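Long-range contacts in GTPase HflX (Sulfolobus solfataricus P2, PDB 2QTF), which hydrolyses GTP, associates with the 50S ribosomal subunit and may act in protein synthesis or ribosome biogenesis: residues Lys40-Tyr45 / Leu60-Gln65; Glu64-Arg69 / Val83-Leu88; Pro180-Val185 / Arg226-Val231; Asp259-Val264 / Lys293-Thr298. All coordinates share one frame; numbering follows the deposited sequence.

Contact 1. Residues Lys40-Tyr45 / Leu60-Gln65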
loop_
_atom_site.group_PDB
_atom_site.type_symbol
_atom_site.label_atom_id
_atom_site.label_comp_id
_atom_site.label_asym_id
_atom_site.label_seq_id
_atom_site.Cartn_x
_atom_site.Cartn_y
_atom_site.Cartn_z
ATOM N N LYS A 40 -8.922 2.568 29.306
ATOM C CA LYS A 40 -7.510 2.848 29.309
ATOM C C LYS A 40 -6.771 2.204 28.163
ATOM O O LYS A 40 -5.944 2.864 27.538
ATOM C CB LYS A 40 -6.833 2.437 30.629
ATOM C CG LYS A 40 -7.415 3.115 31.889
ATOM C CD LYS A 40 -6.776 2.510 33.156
ATOM C CE LYS A 40 -5.198 2.779 33.231
ATOM N NZ LYS A 40 -4.393 2.215 34.426
ATOM N N PHE A 41 -7.031 0.922 27.883
ATOM C CA PHE A 41 -6.120 0.180 27.023
ATOM C C PHE A 41 -6.718 -0.186 25.701
ATOM O O PHE A 41 -6.081 -0.874 24.872
ATOM C CB PHE A 41 -5.736 -1.099 27.752
ATOM C CG PHE A 41 -5.075 -0.831 29.098
ATOM C CD1 PHE A 41 -3.753 -0.384 29.164
ATOM C CD2 PHE A 41 -5.820 -1.016 30.277
ATOM C CE1 PHE A 41 -3.075 -0.128 30.449
ATOM C CE2 PHE A 41 -5.231 -0.776 31.520
ATOM C CZ PHE A 41 -3.837 -0.333 31.634
ATOM N N TYR A 42 -7.974 0.190 25.530
ATOM C CA TYR A 42 -8.728 -0.171 24.284
ATOM C C TYR A 42 -8.972 -1.693 24.185
ATOM O O TYR A 42 -10.153 -2.208 24.270
ATOM C CB TYR A 42 -7.997 0.388 22.964
ATOM C CG TYR A 42 -8.868 0.127 21.758
ATOM C CD1 TYR A 42 -9.991 0.922 21.534
ATOM C CD2 TYR A 42 -8.720 -0.971 21.025
ATOM C CE1 TYR A 42 -10.856 0.638 20.503
ATOM C CE2 TYR A 42 -9.570 -1.290 19.940
ATOM C CZ TYR A 42 -10.646 -0.485 19.727
ATOM O OH TYR A 42 -11.510 -0.784 18.719
ATOM N N ILE A 43 -7.893 -2.461 23.968
ATOM C CA ILE A 43 -8.038 -3.893 24.018
ATOM C C ILE A 43 -8.121 -4.353 25.508
ATOM O O ILE A 43 -7.869 -3.557 26.383
ATOM C CB ILE A 43 -6.896 -4.681 23.254
ATOM C CG1 ILE A 43 -5.572 -4.437 23.890
ATOM C CG2 ILE A 43 -6.890 -4.216 21.697
ATOM C CD1 ILE A 43 -4.417 -5.434 23.366
ATOM N N GLN A 44 -8.431 -5.612 25.747
ATOM C CA GLN A 44 -8.604 -6.084 27.125
ATOM C C GLN A 44 -7.247 -6.214 27.800
ATOM O O GLN A 44 -6.212 -6.443 27.135
ATOM C CB GLN A 44 -9.405 -7.411 27.128
ATOM C CG GLN A 44 -11.012 -7.209 26.736
ATOM C CD GLN A 44 -11.749 -5.876 27.233
ATOM O OE1 GLN A 44 -11.709 -5.505 28.422
ATOM N NE2 GLN A 44 -12.380 -5.126 26.266
ATOM N N TYR A 45 -7.221 -5.955 29.123
ATOM C CA TYR A 45 -5.976 -5.894 29.814
ATOM C C TYR A 45 -5.234 -7.214 29.783
ATOM O O TYR A 45 -4.031 -7.261 29.617
ATOM C CB TYR A 45 -6.296 -5.474 31.228
ATOM C CG TYR A 45 -5.090 -5.270 32.129
ATOM C CD1 TYR A 45 -4.310 -4.118 32.018
ATOM C CD2 TYR A 45 -4.777 -6.212 33.173
ATOM C CE1 TYR A 45 -3.275 -3.892 32.859
ATOM C CE2 TYR A 45 -3.676 -5.995 34.016
ATOM C CZ TYR A 45 -2.964 -4.812 33.914
ATOM O OH TYR A 45 -1.850 -4.442 34.690
ATOM N N LEU A 60 1.845 -4.625 18.101
ATOM C CA LEU A 60 0.365 -4.646 18.194
ATOM C C LEU A 60 -0.224 -3.713 17.130
ATOM O O LEU A 60 0.195 -2.600 17.028
ATOM C CB LEU A 60 -0.053 -4.143 19.573
ATOM C CG LEU A 60 -1.533 -3.934 19.834
ATOM C CD1 LEU A 60 -2.332 -5.204 19.520
ATOM C CD2 LEU A 60 -1.722 -3.426 21.336
ATOM N N ILE A 61 -1.152 -4.207 16.309
ATOM C CA ILE A 61 -1.765 -3.348 15.325
ATOM C C ILE A 61 -3.277 -3.336 15.537
ATOM O O ILE A 61 -3.892 -4.398 15.572
ATOM C CB ILE A 61 -1.407 -3.810 13.842
ATOM C CG1 ILE A 61 0.135 -3.784 13.671
ATOM C CG2 ILE A 61 -2.091 -2.858 12.792
ATOM C CD1 ILE A 61 0.594 -4.437 12.341
ATOM N N ILE A 62 -3.836 -2.143 15.693
ATOM C CA ILE A 62 -5.279 -1.998 15.906
ATOM C C ILE A 62 -5.857 -1.273 14.702
ATOM O O ILE A 62 -5.480 -0.153 14.386
ATOM C CB ILE A 62 -5.546 -1.311 17.248
ATOM C CG1 ILE A 62 -5.051 -2.245 18.442
ATOM C CG2 ILE A 62 -7.048 -1.021 17.356
ATOM C CD1 ILE A 62 -4.864 -1.456 19.729
ATOM N N PHE A 63 -6.724 -1.942 13.958
ATOM C CA PHE A 63 -7.247 -1.307 12.787
ATOM C C PHE A 63 -8.411 -0.386 13.119
ATOM O O PHE A 63 -9.510 -0.692 12.738
ATOM C CB PHE A 63 -7.591 -2.357 11.709
ATOM C CG PHE A 63 -7.599 -1.788 10.308
ATOM C CD1 PHE A 63 -6.412 -1.390 9.670
ATOM C CD2 PHE A 63 -8.821 -1.576 9.644
ATOM C CE1 PHE A 63 -6.473 -0.840 8.348
ATOM C CE2 PHE A 63 -8.891 -1.064 8.338
ATOM C CZ PHE A 63 -7.734 -0.700 7.684
ATOM N N GLU A 64 -8.138 0.744 13.769
ATOM C CA GLU A 64 -9.117 1.753 14.163
ATOM C C GLU A 64 -8.275 2.979 14.397
ATOM O O GLU A 64 -7.049 2.873 14.489
ATOM C CB GLU A 64 -9.729 1.382 15.539
ATOM C CG GLU A 64 -11.253 1.197 15.556
ATOM C CD GLU A 64 -12.062 2.346 14.943
ATOM O OE1 GLU A 64 -13.252 2.083 14.624
ATOM O OE2 GLU A 64 -11.540 3.489 14.762
ATOM N N GLN A 65 -8.884 4.123 14.645
ATOM C CA GLN A 65 -8.123 5.220 15.091
ATOM C C GLN A 65 -8.166 5.278 16.614
ATOM O O GLN A 65 -9.279 5.457 17.184
ATOM C CB GLN A 65 -8.626 6.505 14.408
ATOM C CG GLN A 65 -7.830 7.743 14.757
ATOM C CD GLN A 65 -8.308 8.998 13.990
ATOM O OE1 GLN A 65 -8.920 8.885 12.907
ATOM N NE2 GLN A 65 -8.042 10.204 14.571
#
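The loop between strand 25-31 and helix 45-52 packs here against strand 59-62 of the parallel sheet in the N-terminal region of HflX. Tyr42 and Ile43 come from the loop side; Leu60, Ile62 and Glu64 meet them. With CG anti to its backbone N (chi1 -174°), the Tyr42 side chain lies antiparallel alongside that of Ile62, and its CE2 touches Ile62 CG2 at 3.6 Å. At the far end of the ring, Tyr42 OH lies 3.7 Å from Glu64 CG, the two side chains crossing at about a right angle. The Glu64 chain bends at chi2 and carries its carboxylate away from the loop, where OE2 accepts from Gln65 N at 2.7 Å. Ile43 holds CG1 between N and the carbonyl carbon (chi1 64°), which brings its CD1 tip to tip with Leu60 CD2 at 3.9 Å. Its other branch, CG2, lies 3.9 Å from Ile62 CD1, these side chains crossing obliquely. Tyr42 also stacks edge-to-face with His70. An alanine in place of Tyr42 would probably loosen the loop, since the contacts with Ile62, Glu64 CG and the His70 ring would go. No hydrogen bond joins the two segments, so their cohesion rests on the fit of buried apolar branches.

Contact 2. Residues Glu64-Arg69 / Val83-Leu88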
loop_
_atom_site.group_PDB
_atom_site.type_symbol
_atom_site.label_atom_id
_atom_site.label_comp_id
_atom_site.label_asym_id
_atom_site.label_seq_id
_atom_site.Cartn_x
_atom_site.Cartn_y
_atom_site.Cartn_z
ATOM N N GLU A 64 -8.138 0.744 13.769
ATOM C CA GLU A 64 -9.117 1.753 14.163
ATOM C C GLU A 64 -8.275 2.979 14.397
ATOM O O GLU A 64 -7.049 2.873 14.489
ATOM C CB GLU A 64 -9.729 1.382 15.539
ATOM C CG GLU A 64 -11.253 1.197 15.556
ATOM C CD GLU A 64 -12.062 2.346 14.943
ATOM O OE1 GLU A 64 -13.252 2.083 14.624
ATOM O OE2 GLU A 64 -11.540 3.489 14.762
ATOM N N GLN A 65 -8.884 4.123 14.645
ATOM C CA GLN A 65 -8.123 5.220 15.091
ATOM C C GLN A 65 -8.166 5.278 16.614
ATOM O O GLN A 65 -9.279 5.457 17.184
ATOM C CB GLN A 65 -8.626 6.505 14.408
ATOM C CG GLN A 65 -7.830 7.743 14.757
ATOM C CD GLN A 65 -8.308 8.998 13.990
ATOM O OE1 GLN A 65 -8.920 8.885 12.907
ATOM N NE2 GLN A 65 -8.042 10.204 14.571
ATOM N N LEU A 66 -7.007 5.212 17.278
ATOM C CA LEU A 66 -6.910 5.217 18.790
ATOM C C LEU A 66 -6.919 6.627 19.286
ATOM O O LEU A 66 -6.333 7.506 18.670
ATOM C CB LEU A 66 -5.620 4.520 19.376
ATOM C CG LEU A 66 -5.520 3.040 19.204
ATOM C CD1 LEU A 66 -4.172 2.456 19.704
ATOM C CD2 LEU A 66 -6.798 2.307 19.827
ATOM N N LYS A 67 -7.619 6.851 20.406
ATOM C CA LYS A 67 -7.501 8.068 21.180
ATOM C C LYS A 67 -6.154 8.188 21.831
ATOM O O LYS A 67 -5.500 7.198 22.178
ATOM C CB LYS A 67 -8.574 8.122 22.282
ATOM C CG LYS A 67 -9.936 8.060 21.695
ATOM C CD LYS A 67 -10.961 8.155 22.820
ATOM C CE LYS A 67 -12.341 7.952 22.297
ATOM N NZ LYS A 67 -13.093 7.693 23.544
ATOM N N PRO A 68 -5.746 9.422 22.082
ATOM C CA PRO A 68 -4.476 9.616 22.744
ATOM C C PRO A 68 -4.301 8.858 24.052
ATOM O O PRO A 68 -3.181 8.344 24.327
ATOM C CB PRO A 68 -4.436 11.127 22.982
ATOM C CG PRO A 68 -5.263 11.676 21.712
ATOM C CD PRO A 68 -6.398 10.716 21.666
ATOM N N ARG A 69 -5.347 8.814 24.881
ATOM C CA ARG A 69 -5.116 8.181 26.194
ATOM C C ARG A 69 -4.864 6.658 25.962
ATOM O O ARG A 69 -4.105 6.038 26.700
ATOM C CB ARG A 69 -6.310 8.435 27.122
ATOM C CG ARG A 69 -7.535 7.665 26.654
ATOM C CD ARG A 69 -8.651 7.528 27.776
ATOM N NE ARG A 69 -9.911 7.065 27.177
ATOM C CZ ARG A 69 -10.715 7.814 26.427
ATOM N NH1 ARG A 69 -10.409 9.099 26.165
ATOM N NH2 ARG A 69 -11.830 7.262 25.947
ATOM N N VAL A 83 3.042 -0.077 19.018
ATOM C CA VAL A 83 1.614 -0.220 18.664
ATOM C C VAL A 83 1.349 0.730 17.450
ATOM O O VAL A 83 1.815 1.898 17.458
ATOM C CB VAL A 83 0.630 0.053 19.895
ATOM C CG1 VAL A 83 0.877 1.459 20.567
ATOM C CG2 VAL A 83 -0.790 0.113 19.421
ATOM N N LEU A 84 0.634 0.236 16.449
ATOM C CA LEU A 84 0.258 1.057 15.286
ATOM C C LEU A 84 -1.248 1.041 15.343
ATOM O O LEU A 84 -1.821 -0.033 15.392
ATOM C CB LEU A 84 0.682 0.352 13.988
ATOM C CG LEU A 84 2.232 0.197 13.866
ATOM C CD1 LEU A 84 2.564 -0.646 12.517
ATOM C CD2 LEU A 84 2.895 1.602 13.913
ATOM N N ASP A 85 -1.884 2.213 15.196
ATOM C CA ASP A 85 -3.305 2.206 14.873
ATOM C C ASP A 85 -3.439 2.349 13.329
ATOM O O ASP A 85 -2.450 2.209 12.567
ATOM C CB ASP A 85 -4.083 3.280 15.678
ATOM C CG ASP A 85 -3.865 4.711 15.175
ATOM O OD1 ASP A 85 -2.893 4.922 14.383
ATOM O OD2 ASP A 85 -4.630 5.608 15.621
ATOM N N LYS A 86 -4.649 2.648 12.847
ATOM C CA LYS A 86 -4.833 2.594 11.390
ATOM C C LYS A 86 -4.051 3.703 10.669
ATOM O O LYS A 86 -3.504 3.457 9.587
ATOM C CB LYS A 86 -6.312 2.848 11.018
ATOM C CG LYS A 86 -6.505 2.857 9.482
ATOM C CD LYS A 86 -8.053 2.972 9.223
ATOM C CE LYS A 86 -8.315 3.187 7.735
ATOM N NZ LYS A 86 -9.662 3.946 7.433
ATOM N N ILE A 87 -3.976 4.853 11.295
ATOM C CA ILE A 87 -3.187 5.987 10.771
ATOM C C ILE A 87 -1.695 5.659 10.739
ATOM O O ILE A 87 -1.083 5.847 9.739
ATOM C CB ILE A 87 -3.507 7.322 11.490
ATOM C CG1 ILE A 87 -4.987 7.654 11.170
ATOM C CG2 ILE A 87 -2.493 8.420 11.181
ATOM C CD1 ILE A 87 -5.324 8.985 11.187
ATOM N N LEU A 88 -1.138 5.247 11.853
ATOM C CA LEU A 88 0.292 4.945 11.911
ATOM C C LEU A 88 0.629 3.738 11.003
ATOM O O LEU A 88 1.717 3.708 10.407
ATOM C CB LEU A 88 0.701 4.685 13.377
ATOM C CG LEU A 88 0.716 5.923 14.325
ATOM C CD1 LEU A 88 1.311 5.476 15.706
ATOM C CD2 LEU A 88 1.477 7.080 13.703
#
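Just beyond the ends of strands 59-62 and 82-84 the two backbones remain linked by one bond, Lys86 N to Glu64 O at 2.9 Å, fairly straight at 163° but with the donor lying above the carbonyl plane. Asp85 carries most of the rest. Its CG sits between the backbone N and the carbonyl carbon (chi1 75°), so one oxygen reaches Leu66 N and the other Leu88 N. OD2 accepts from Leu66 N at 2.9 Å through its anti lone pair and is also hydrogen-bonded to Tyr114 OH. OD1 caps helix 86-97, taking Leu88 N at 3.1 Å almost along its C-O axis. Leu66 passes Asp85 head to tail, its CG 3.8 Å from Asp85 CB, and then reaches tip to tip toward Val83, with Leu66 CD1 4.1 Å from Val83 CG2. Farther out, the extended Gln65 runs alongside Ile87, Gln65 OE1 lying 4.0 Å from Ile87 CD1. An alanine at Asp85 would probably uncap the helix and cost Leu66 N and Tyr114 OH their shared acceptor. Bonds to Leu66 N, Leu88 N and Tyr114 OH grip one buried carboxylate, and together with the N-terminal end of the helix they are likely to stabilise its negative charge.

Contact 3. Residues Pro180-Val185 / Arg226-Val231; sequences PSIGIV and RKIMLV
No aromatic ring takes part; the flat groups that meet are peptide groups, joined as neighbouring parallel strands 181-185 and 226-232 in the mixed sheet of the P-loop GTPase domain. One face carries Ser181, Met229 and Val231, with Gly183 contributing only backbone opposite Val231; the other carries Ile182 and Leu230. The axes of the short strand segments make an angle of 25°. On the first face Ser181 CB lies 4.0 Å from Met229 CB and 4.1 Å from Val231 CG2. The Met229 chain, bent at chi2 and chi3, then leads away from 180-185, and Arg218 of strand 218-223 packs on both Met229 and Val231. On the opposite face Ile182 crosses Ile228 obliquely, its CD1 3.8 Å from Ile228 CG2, while helix 192-200 covers Leu230 through Leu199 and Thr200. The non-aromatic ring of Pro180 brings its CD to 3.6 Å from Lys227 O. Strand 181-185 runs directly into the P-loop, and Ile184 touches Lys192, which probably binds GTP. Strand 226-232 ends at Asp232, a cadmium ligand in this crystal and, by prediction, part of the GTP site. The pairing is consistent with two loops of the probable GTP site lying side by side. Four backbone bonds link the segments: Pro180 O receives Met229 N and Met229 O receives Ile182 N, each nearly along its C=O axis, as does Val231 O from Ile184 N. The exception is Val231 N to Ile182 O, 2.9 Å long, which bends to 145° at the hydrogen and has its donor 29° out of the carbonyl plane.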
loop_
_atom_site.group_PDB
_atom_site.type_symbol
_atom_site.label_atom_id
_atom_site.label_comp_id
_atom_site.label_asym_id
_atom_site.label_seq_id
_atom_site.Cartn_x
_atom_site.Cartn_y
_atom_site.Cartn_z
ATOM N N PRO A 180 15.155 0.352 -18.350
ATOM C CA PRO A 180 13.759 0.774 -18.126
ATOM C C PRO A 180 13.174 0.412 -16.740
ATOM O O PRO A 180 13.506 -0.628 -16.201
ATOM C CB PRO A 180 13.021 0.077 -19.252
ATOM C CG PRO A 180 13.797 -1.142 -19.527
ATOM C CD PRO A 180 15.237 -0.714 -19.371
ATOM N N SER A 181 12.367 1.297 -16.134
ATOM C CA SER A 181 11.742 1.005 -14.870
ATOM C C SER A 181 10.238 0.806 -15.061
ATOM O O SER A 181 9.588 1.541 -15.773
ATOM C CB SER A 181 12.038 2.077 -13.810
ATOM O OG SER A 181 11.506 3.231 -14.375
ATOM N N ILE A 182 9.711 -0.272 -14.477
ATOM C CA ILE A 182 8.315 -0.601 -14.669
ATOM C C ILE A 182 7.717 -0.633 -13.268
ATOM O O ILE A 182 8.120 -1.427 -12.445
ATOM C CB ILE A 182 8.154 -1.918 -15.393
ATOM C CG1 ILE A 182 8.809 -1.768 -16.804
ATOM C CG2 ILE A 182 6.647 -2.266 -15.594
ATOM C CD1 ILE A 182 8.506 -2.956 -17.754
ATOM N N GLY A 183 6.805 0.294 -13.015
ATOM C CA GLY A 183 6.153 0.389 -11.706
ATOM C C GLY A 183 4.855 -0.447 -11.673
ATOM O O GLY A 183 4.075 -0.465 -12.613
ATOM N N ILE A 184 4.631 -1.157 -10.570
ATOM C CA ILE A 184 3.416 -1.936 -10.392
ATOM C C ILE A 184 2.490 -1.117 -9.511
ATOM O O ILE A 184 2.848 -0.804 -8.311
ATOM C CB ILE A 184 3.776 -3.258 -9.654
ATOM C CG1 ILE A 184 4.666 -4.114 -10.638
ATOM C CG2 ILE A 184 2.457 -4.161 -9.318
ATOM C CD1 ILE A 184 5.392 -5.306 -9.996
ATOM N N VAL A 185 1.286 -0.848 -10.037
ATOM C CA VAL A 185 0.253 -0.100 -9.322
ATOM C C VAL A 185 -1.059 -0.867 -9.300
ATOM O O VAL A 185 -1.232 -1.895 -9.999
ATOM C CB VAL A 185 0.005 1.284 -9.976
ATOM C CG1 VAL A 185 1.308 2.081 -9.872
ATOM C CG2 VAL A 185 -0.407 1.082 -11.500
ATOM N N ARG A 226 17.791 -8.454 -21.704
ATOM C CA ARG A 226 17.539 -7.086 -21.217
ATOM C C ARG A 226 17.403 -7.091 -19.740
ATOM O O ARG A 226 16.856 -8.050 -19.152
ATOM C CB ARG A 226 16.270 -6.504 -21.803
ATOM C CG ARG A 226 16.475 -6.145 -23.232
ATOM C CD ARG A 226 15.257 -5.429 -23.748
ATOM N NE ARG A 226 15.285 -5.474 -25.211
ATOM C CZ ARG A 226 15.816 -4.529 -25.959
ATOM N NH1 ARG A 226 16.336 -3.455 -25.374
ATOM N NH2 ARG A 226 15.808 -4.648 -27.281
ATOM N N LYS A 227 17.876 -6.016 -19.121
ATOM C CA LYS A 227 17.774 -5.876 -17.682
ATOM C C LYS A 227 16.632 -4.861 -17.454
ATOM O O LYS A 227 16.602 -3.851 -18.165
ATOM C CB LYS A 227 19.161 -5.447 -17.169
ATOM C CG LYS A 227 19.249 -5.093 -15.721
ATOM C CD LYS A 227 20.758 -4.936 -15.208
ATOM C CE LYS A 227 20.765 -4.441 -13.702
ATOM N NZ LYS A 227 22.132 -4.002 -13.209
ATOM N N ILE A 228 15.653 -5.165 -16.560
ATOM C CA ILE A 228 14.462 -4.325 -16.302
ATOM C C ILE A 228 14.344 -4.077 -14.821
ATOM O O ILE A 228 14.517 -5.030 -14.050
ATOM C CB ILE A 228 13.148 -5.006 -16.805
ATOM C CG1 ILE A 228 13.269 -5.209 -18.324
ATOM C CG2 ILE A 228 11.888 -4.205 -16.469
ATOM C CD1 ILE A 228 12.943 -6.601 -18.832
ATOM N N MET A 229 14.120 -2.821 -14.447
ATOM C CA MET A 229 13.948 -2.411 -13.023
ATOM C C MET A 229 12.430 -2.500 -12.656
ATOM O O MET A 229 11.600 -1.760 -13.207
ATOM C CB MET A 229 14.475 -0.972 -12.792
ATOM C CG MET A 229 14.377 -0.534 -11.263
ATOM S SD MET A 229 15.253 -1.663 -10.202
ATOM C CE MET A 229 16.975 -1.267 -10.339
ATOM N N LEU A 230 12.082 -3.436 -11.794
ATOM C CA LEU A 230 10.709 -3.486 -11.326
ATOM C C LEU A 230 10.586 -2.697 -10.046
ATOM O O LEU A 230 11.461 -2.820 -9.164
ATOM C CB LEU A 230 10.220 -4.876 -11.056
ATOM C CG LEU A 230 10.209 -5.896 -12.188
ATOM C CD1 LEU A 230 9.726 -7.288 -11.551
ATOM C CD2 LEU A 230 9.254 -5.451 -13.305
ATOM N N VAL A 231 9.497 -1.901 -9.949
ATOM C CA VAL A 231 9.393 -0.935 -8.870
ATOM C C VAL A 231 8.031 -1.196 -8.116
ATOM O O VAL A 231 6.976 -1.233 -8.723
ATOM C CB VAL A 231 9.496 0.498 -9.402
ATOM C CG1 VAL A 231 9.128 1.554 -8.312
ATOM C CG2 VAL A 231 10.907 0.856 -10.084
#

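Contact 4. Residues Asp259-Val264 / Lys293-Thr298; sequences DALILV and KPILVT
Lys293 begins the segment alongside Asp259, its CG 4.0 Å from Asp259 O, while its NZ is hydrogen-bonded to Ser258 O. Pro294 sets its CD 3.4 Å from Asp259 O, and its own carbonyl accepts from Leu261 N, the first rung of a parallel ladder. Ile295, facing the same side as Leu261 and Leu263, brings CG2 to 3.9 Å from Leu263 CB; Phe282 of helix 271-288 packs on this face. Leu296 turns to the other side with Ile262 and is bonded through both backbone atoms, its N to Leu261 O at 2.8 Å and its O from Leu263 N. Val297 returns to the face of Ile295, where its CG1 comes within 3.6 Å of Leu263 O. Thr298 closes the ladder, its N bonded in the carbonyl plane to Leu263 O at 2.7 Å. The Thr298 and Ile262 side chains cross obliquely, their CG2 atoms 3.7 Å apart; Thr298 OG1, in the crowded position between N and carbonyl carbon, is buried beside Val264 and has no polar partner in the model. Strands 260-266 and 295-300, joined through helix 271-288, form a beta-alpha-beta crossover of the P-loop GTPase fold, and the second strand leads to Asn300 and Lys301 of the probable GTP site.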
loop_
_atom_site.group_PDB
_atom_site.type_symbol
_atom_site.label_atom_id
_atom_site.label_comp_id
_atom_site.label_asym_id
_atom_site.label_seq_id
_atom_site.Cartn_x
_atom_site.Cartn_y
_atom_site.Cartn_z
ATOM N N ASP A 259 9.161 4.344 -16.311
ATOM C CA ASP A 259 8.986 4.486 -17.774
ATOM C C ASP A 259 7.674 3.923 -18.232
ATOM O O ASP A 259 7.053 4.342 -19.240
ATOM C CB ASP A 259 10.160 3.702 -18.450
ATOM C CG ASP A 259 11.428 4.351 -18.157
ATOM O OD1 ASP A 259 11.470 5.569 -18.277
ATOM O OD2 ASP A 259 12.366 3.735 -17.696
ATOM N N ALA A 260 7.188 2.924 -17.499
ATOM C CA ALA A 260 5.857 2.317 -17.792
ATOM C C ALA A 260 5.255 1.754 -16.509
ATOM O O ALA A 260 5.966 1.685 -15.530
ATOM C CB ALA A 260 6.020 1.106 -18.836
ATOM N N LEU A 261 4.002 1.289 -16.556
ATOM C CA LEU A 261 3.369 0.740 -15.332
ATOM C C LEU A 261 2.660 -0.526 -15.699
ATOM O O LEU A 261 2.150 -0.707 -16.871
ATOM C CB LEU A 261 2.271 1.719 -14.824
ATOM C CG LEU A 261 2.697 3.118 -14.388
ATOM C CD1 LEU A 261 1.441 4.009 -14.050
ATOM C CD2 LEU A 261 3.760 3.125 -13.308
ATOM N N ILE A 262 2.559 -1.370 -14.706
ATOM C CA ILE A 262 1.678 -2.532 -14.779
ATOM C C ILE A 262 0.568 -2.226 -13.804
ATOM O O ILE A 262 0.854 -2.058 -12.633
ATOM C CB ILE A 262 2.401 -3.828 -14.314
ATOM C CG1 ILE A 262 3.577 -4.158 -15.327
ATOM C CG2 ILE A 262 1.370 -4.996 -14.017
ATOM C CD1 ILE A 262 4.587 -5.331 -14.837
ATOM N N LEU A 263 -0.694 -2.218 -14.300
ATOM C CA LEU A 263 -1.872 -2.024 -13.471
ATOM C C LEU A 263 -2.545 -3.316 -13.208
ATOM O O LEU A 263 -2.985 -4.047 -14.117
ATOM C CB LEU A 263 -2.902 -1.088 -14.133
ATOM C CG LEU A 263 -4.239 -0.897 -13.418
ATOM C CD1 LEU A 263 -4.068 -0.094 -12.098
ATOM C CD2 LEU A 263 -5.188 -0.033 -14.404
ATOM N N VAL A 264 -2.617 -3.612 -11.941
ATOM C CA VAL A 264 -3.094 -4.914 -11.491
ATOM C C VAL A 264 -4.551 -4.782 -11.074
ATOM O O VAL A 264 -4.904 -3.844 -10.317
ATOM C CB VAL A 264 -2.248 -5.527 -10.317
ATOM C CG1 VAL A 264 -2.608 -6.962 -10.044
ATOM C CG2 VAL A 264 -0.695 -5.467 -10.552
ATOM N N LYS A 293 2.500 7.343 -20.444
ATOM C CA LYS A 293 3.324 6.143 -20.047
ATOM C C LYS A 293 2.602 4.911 -20.567
ATOM O O LYS A 293 1.406 4.758 -20.290
ATOM C CB LYS A 293 3.458 6.016 -18.530
ATOM C CG LYS A 293 4.359 7.067 -18.006
ATOM C CD LYS A 293 4.758 6.896 -16.541
ATOM C CE LYS A 293 5.623 8.124 -16.110
ATOM N NZ LYS A 293 6.920 8.269 -16.864
ATOM N N PRO A 294 3.333 3.975 -21.227
ATOM C CA PRO A 294 2.611 2.742 -21.539
ATOM C C PRO A 294 2.115 2.016 -20.300
ATOM O O PRO A 294 2.874 1.916 -19.310
ATOM C CB PRO A 294 3.658 1.869 -22.266
ATOM C CG PRO A 294 4.758 2.877 -22.722
ATOM C CD PRO A 294 4.747 3.969 -21.691
ATOM N N ILE A 295 0.874 1.497 -20.348
ATOM C CA ILE A 295 0.352 0.730 -19.196
ATOM C C ILE A 295 -0.041 -0.674 -19.614
ATOM O O ILE A 295 -0.842 -0.833 -20.569
ATOM C CB ILE A 295 -0.874 1.479 -18.543
ATOM C CG1 ILE A 295 -0.357 2.833 -17.916
ATOM C CG2 ILE A 295 -1.481 0.565 -17.410
ATOM C CD1 ILE A 295 -1.524 3.567 -17.111
ATOM N N LEU A 296 0.547 -1.699 -18.984
ATOM C CA LEU A 296 0.170 -3.067 -19.224
ATOM C C LEU A 296 -0.817 -3.419 -18.127
ATOM O O LEU A 296 -0.455 -3.400 -16.943
ATOM C CB LEU A 296 1.419 -3.958 -19.042
ATOM C CG LEU A 296 1.218 -5.496 -19.089
ATOM C CD1 LEU A 296 0.492 -5.981 -20.375
ATOM C CD2 LEU A 296 2.637 -6.294 -18.946
ATOM N N VAL A 297 -2.032 -3.810 -18.455
ATOM C CA VAL A 297 -3.025 -4.083 -17.435
ATOM C C VAL A 297 -3.002 -5.574 -17.232
ATOM O O VAL A 297 -3.072 -6.362 -18.217
ATOM C CB VAL A 297 -4.521 -3.616 -17.849
ATOM C CG1 VAL A 297 -5.482 -3.979 -16.723
ATOM C CG2 VAL A 297 -4.551 -2.121 -18.248
ATOM N N THR A 298 -2.882 -6.010 -15.967
ATOM C CA THR A 298 -2.939 -7.425 -15.748
ATOM C C THR A 298 -4.179 -7.749 -14.904
ATOM O O THR A 298 -4.255 -7.383 -13.739
ATOM C CB THR A 298 -1.669 -8.006 -15.052
ATOM O OG1 THR A 298 -1.537 -7.434 -13.754
ATOM C CG2 THR A 298 -0.394 -7.730 -15.846
#

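From the N terminus, contact 1 closes first, as strand 59-62 returns to the loop before helix 45-52. Contact 2 starts where contact 1 finishes, the two sharing Glu64 and Gln65, and closes the strand 59-62, helix 68-78, strand 82-84 unit; backbone bonds from Leu84 to Leu60 and Ile62 join the two contacts in one parallel sheet. Contacts 3 and 4 follow in series in the GTPase domain without nesting. Their strands 181-185 and 260-266 are neighbours, so together they span four consecutive strands of the second sheet. The two pairs stand apart: the centres of contacts 2 and 3 are about 35 Å from each other.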